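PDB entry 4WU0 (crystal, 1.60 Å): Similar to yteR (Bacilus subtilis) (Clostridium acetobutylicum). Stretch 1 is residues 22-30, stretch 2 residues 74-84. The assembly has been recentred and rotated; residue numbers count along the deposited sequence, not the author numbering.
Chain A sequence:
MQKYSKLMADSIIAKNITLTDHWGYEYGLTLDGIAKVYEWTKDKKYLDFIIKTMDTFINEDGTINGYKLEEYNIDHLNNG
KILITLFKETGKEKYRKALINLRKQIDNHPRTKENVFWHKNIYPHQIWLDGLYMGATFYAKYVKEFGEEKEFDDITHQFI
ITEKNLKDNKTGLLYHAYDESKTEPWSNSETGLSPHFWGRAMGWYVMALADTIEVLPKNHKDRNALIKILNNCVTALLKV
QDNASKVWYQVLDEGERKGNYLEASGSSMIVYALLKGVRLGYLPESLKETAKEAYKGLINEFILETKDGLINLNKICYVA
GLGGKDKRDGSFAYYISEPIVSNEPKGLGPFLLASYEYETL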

# COMPACT_ATOMS: atom_id res chain seq x y z
N HIS A 22 -14.11 -11.21 -1.43
CA HIS A 22 -13.08 -12.01 -0.77
C HIS A 22 -12.41 -11.13 0.26
O HIS A 22 -12.63 -9.93 0.25
CB HIS A 22 -12.06 -12.59 -1.77
CG HIS A 22 -11.10 -11.59 -2.33
ND1 HIS A 22 -11.46 -10.66 -3.28
CD2 HIS A 22 -9.77 -11.42 -2.12
CE1 HIS A 22 -10.41 -9.92 -3.59
NE2 HIS A 22 -9.37 -10.36 -2.91
N TRP A 23 -11.60 -11.70 1.15
CA TRP A 23 -10.89 -10.90 2.15
C TRP A 23 -9.68 -10.28 1.47
O TRP A 23 -8.55 -10.77 1.59
CB TRP A 23 -10.51 -11.79 3.33
CG TRP A 23 -9.79 -11.17 4.48
CD1 TRP A 23 -8.51 -11.43 4.87
CD2 TRP A 23 -10.32 -10.23 5.44
NE1 TRP A 23 -8.20 -10.71 6.01
CE2 TRP A 23 -9.29 -9.98 6.38
CE3 TRP A 23 -11.55 -9.60 5.59
CZ2 TRP A 23 -9.46 -9.10 7.46
CZ3 TRP A 23 -11.72 -8.71 6.65
CH2 TRP A 23 -10.67 -8.47 7.58
N GLY A 24 -9.94 -9.23 0.71
CA GLY A 24 -8.93 -8.59 -0.09
C GLY A 24 -8.34 -7.35 0.54
O GLY A 24 -9.08 -6.47 0.95
N TYR A 25 -7.02 -7.29 0.61
CA TYR A 25 -6.31 -6.15 1.20
C TYR A 25 -6.72 -4.83 0.58
O TYR A 25 -6.72 -3.80 1.27
CB TYR A 25 -4.79 -6.31 1.04
CG TYR A 25 -4.29 -6.31 -0.40
CD1 TYR A 25 -4.07 -7.49 -1.08
CD2 TYR A 25 -4.01 -5.13 -1.06
CE1 TYR A 25 -3.60 -7.50 -2.39
CE2 TYR A 25 -3.56 -5.12 -2.39
CZ TYR A 25 -3.35 -6.31 -3.04
OH TYR A 25 -2.88 -6.31 -4.34
N GLU A 26 -7.07 -4.84 -0.70
CA GLU A 26 -7.36 -3.59 -1.39
C GLU A 26 -8.71 -3.03 -0.97
O GLU A 26 -8.99 -1.85 -1.18
CB GLU A 26 -7.27 -3.77 -2.93
CG GLU A 26 -8.32 -4.65 -3.57
CD GLU A 26 -7.95 -6.13 -3.63
OE1 GLU A 26 -7.25 -6.63 -2.72
OE2 GLU A 26 -8.36 -6.80 -4.61
N TYR A 27 -9.55 -3.86 -0.37
CA TYR A 27 -10.85 -3.41 0.09
C TYR A 27 -10.72 -2.61 1.39
O TYR A 27 -11.28 -1.52 1.51
CB TYR A 27 -11.79 -4.62 0.25
CG TYR A 27 -12.01 -5.40 -1.03
CD1 TYR A 27 -11.81 -4.82 -2.27
CD2 TYR A 27 -12.44 -6.72 -1.00
CE1 TYR A 27 -12.03 -5.54 -3.46
CE2 TYR A 27 -12.65 -7.45 -2.15
CZ TYR A 27 -12.46 -6.84 -3.38
OH TYR A 27 -12.67 -7.54 -4.54
N GLY A 28 -9.92 -3.10 2.34
CA GLY A 28 -9.61 -2.31 3.52
C GLY A 28 -8.91 -1.00 3.16
O GLY A 28 -9.15 0.04 3.77
N LEU A 29 -8.02 -1.07 2.17
CA LEU A 29 -7.31 0.11 1.70
C LEU A 29 -8.29 1.20 1.19
O LEU A 29 -8.15 2.39 1.50
CB LEU A 29 -6.36 -0.29 0.58
CG LEU A 29 -5.66 0.78 -0.25
CD1 LEU A 29 -4.79 1.70 0.58
CD2 LEU A 29 -4.83 0.10 -1.32
N THR A 30 -9.28 0.78 0.42
CA THR A 30 -10.28 1.70 -0.11
C THR A 30 -11.12 2.25 1.03
O THR A 30 -11.43 3.44 1.07
CB THR A 30 -11.13 1.00 -1.18
OG1 THR A 30 -10.31 0.68 -2.30
CG2 THR A 30 -12.28 1.89 -1.65
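Stretch 2 (74-84) IDHLNNGKILI

The start of a helix is a natural docking site, because its first turn offers NH groups without a regular partner and carbonyls that can accept a second donor. In 4WU0 the helix of stretch 1 runs from Tyr25 through Thr30, with Gly24 at the N-cap, and stretch 2 packs against this first turn, both chain paths advancing in the same general sense. Residues 74-79 have helical phi/psi angles without the regular bonds, and a type I turn from Leu77 to Gly80 leads into regular helix that includes Gly80 to Ile84; both helices continue beyond the stretches. The two backbones come closest at Gly28 and Asn79, whose CA atoms lie 4.6 Å apart, and at Tyr25 and Asn78, with CA atoms at 5.2 Å. The segments bury 578 Å² between them.

Two consecutive asparagines do most of the polar work. Asn79 uses both ends of its amide: ND2 donates to Gly24 O at 3.0 Å, while OD1 accepts a weak bond from Gly28 N at 2.9 Å, with an angle of 125°; Gly28 N makes no backbone bond within its own stretch. Gly24 O also receives Tyr27 N, at 3.0 Å, so this carbonyl serves two donors. Such closeness depends on the glycine at 28: an ideal CB there would point toward stretch 2 and fall 2.1 Å from Asn79 OD1. Asn78 repeats the theme one residue earlier. Its ND2 donates to Tyr25 O at 3.0 Å, a carbonyl that also accepts Leu29 N at 3.2 Å, while Asn78 OD1 is taken by Lys81 NZ at 2.8 Å. The Tyr25 side chain lies against Asp75, with Tyr25 CB 3.5 Å from Asp75 O and Tyr25 CD1 3.8 Å from Asp75 CG.

Trp23, just before the N-cap, packs beside these bonds. Its NE1 donates to His76 O at 2.8 Å, giving the buried indole its polar partner, and the edge of the indole meets the face of the His76 ring with planes at 74°. Over a face of the indole sits Asn79 CB, 3.7 Å from the centroid of the six-membered ring in a CH-pi contact. At the indole edge Leu83 CD1 lies 4.3 Å from Trp23 CH2. A water completes the arrangement, donating to Trp23 O at 2.7 Å, accepting weakly from Tyr25 N at 3.0 Å and bonding His76 ND1 at 3.3 Å.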

# COMPACT_ATOMS: atom_id res chain seq x y z
N ILE A 74 0.53 -12.76 4.11
CA ILE A 74 0.70 -11.45 4.73
C ILE A 74 -0.37 -10.45 4.27
O ILE A 74 -0.72 -9.53 5.03
CB ILE A 74 2.13 -10.88 4.50
CG1 ILE A 74 2.52 -9.89 5.59
CG2 ILE A 74 2.28 -10.25 3.13
CD1 ILE A 74 2.86 -10.53 6.90
N ASP A 75 -0.90 -10.63 3.07
CA ASP A 75 -1.95 -9.75 2.52
C ASP A 75 -3.15 -9.72 3.43
O ASP A 75 -3.85 -8.70 3.49
CB ASP A 75 -2.45 -10.18 1.14
CG ASP A 75 -1.45 -9.96 0.04
OD1 ASP A 75 -0.49 -9.20 0.22
OD2 ASP A 75 -1.62 -10.58 -1.02
N HIS A 76 -3.42 -10.84 4.10
CA HIS A 76 -4.60 -10.97 4.94
C HIS A 76 -4.59 -10.12 6.20
O HIS A 76 -5.61 -10.02 6.88
CB HIS A 76 -4.80 -12.43 5.35
CG HIS A 76 -5.36 -13.27 4.26
ND1 HIS A 76 -5.62 -12.77 3.00
CD2 HIS A 76 -5.73 -14.57 4.23
CE1 HIS A 76 -6.13 -13.73 2.25
NE2 HIS A 76 -6.20 -14.83 2.97
N LEU A 77 -3.46 -9.48 6.52
CA LEU A 77 -3.38 -8.58 7.66
C LEU A 77 -3.81 -7.15 7.35
O LEU A 77 -4.15 -6.39 8.26
CB LEU A 77 -1.96 -8.57 8.25
CG LEU A 77 -1.50 -9.94 8.73
CD1 LEU A 77 -0.10 -9.81 9.31
CD2 LEU A 77 -2.43 -10.56 9.76
N ASN A 78 -3.79 -6.76 6.09
CA ASN A 78 -4.00 -5.35 5.79
C ASN A 78 -5.35 -4.81 6.27
O ASN A 78 -5.43 -3.67 6.72
CB ASN A 78 -3.90 -5.06 4.31
CG ASN A 78 -3.76 -3.57 4.05
OD1 ASN A 78 -2.82 -2.96 4.51
ND2 ASN A 78 -4.73 -2.98 3.38
N ASN A 79 -6.39 -5.62 6.16
CA ASN A 79 -7.73 -5.20 6.53
C ASN A 79 -7.90 -5.03 8.04
O ASN A 79 -8.90 -4.50 8.49
CB ASN A 79 -8.76 -6.16 5.95
CG ASN A 79 -8.91 -6.05 4.46
OD1 ASN A 79 -8.43 -5.11 3.83
ND2 ASN A 79 -9.58 -7.02 3.87
N GLY A 80 -6.90 -5.42 8.82
CA GLY A 80 -6.90 -5.07 10.22
C GLY A 80 -6.83 -3.57 10.48
O GLY A 80 -7.26 -3.09 11.52
N LYS A 81 -6.24 -2.82 9.56
CA LYS A 81 -6.15 -1.38 9.74
C LYS A 81 -7.52 -0.73 9.82
O LYS A 81 -7.78 0.05 10.74
CB LYS A 81 -5.34 -0.74 8.63
CG LYS A 81 -3.92 -1.27 8.54
CD LYS A 81 -3.31 -0.84 7.23
CE LYS A 81 -1.89 -1.33 7.07
NZ LYS A 81 -1.35 -0.87 5.75
N ILE A 82 -8.41 -1.03 8.87
CA ILE A 82 -9.77 -0.49 8.99
C ILE A 82 -10.48 -0.99 10.25
O ILE A 82 -11.30 -0.28 10.82
CB ILE A 82 -10.61 -0.70 7.71
CG1 ILE A 82 -11.89 0.16 7.75
CG2 ILE A 82 -10.93 -2.14 7.46
CD1 ILE A 82 -11.66 1.68 7.60
N LEU A 83 -10.18 -2.22 10.68
CA LEU A 83 -10.78 -2.72 11.92
C LEU A 83 -10.35 -1.90 13.15
O LEU A 83 -11.16 -1.69 14.05
CB LEU A 83 -10.45 -4.20 12.14
CG LEU A 83 -11.03 -5.18 11.12
CD1 LEU A 83 -10.55 -6.60 11.45
CD2 LEU A 83 -12.54 -5.13 11.12
N ILE A 84 -9.10 -1.44 13.18
CA ILE A 84 -8.66 -0.54 14.24
C ILE A 84 -9.50 0.72 14.23
O ILE A 84 -9.97 1.18 15.28
CB ILE A 84 -7.16 -0.24 14.15
CG1 ILE A 84 -6.37 -1.52 14.38
CG2 ILE A 84 -6.74 0.82 15.19
CD1 ILE A 84 -4.88 -1.41 14.08
O HOH W 1 -5.93 -10.04 1.26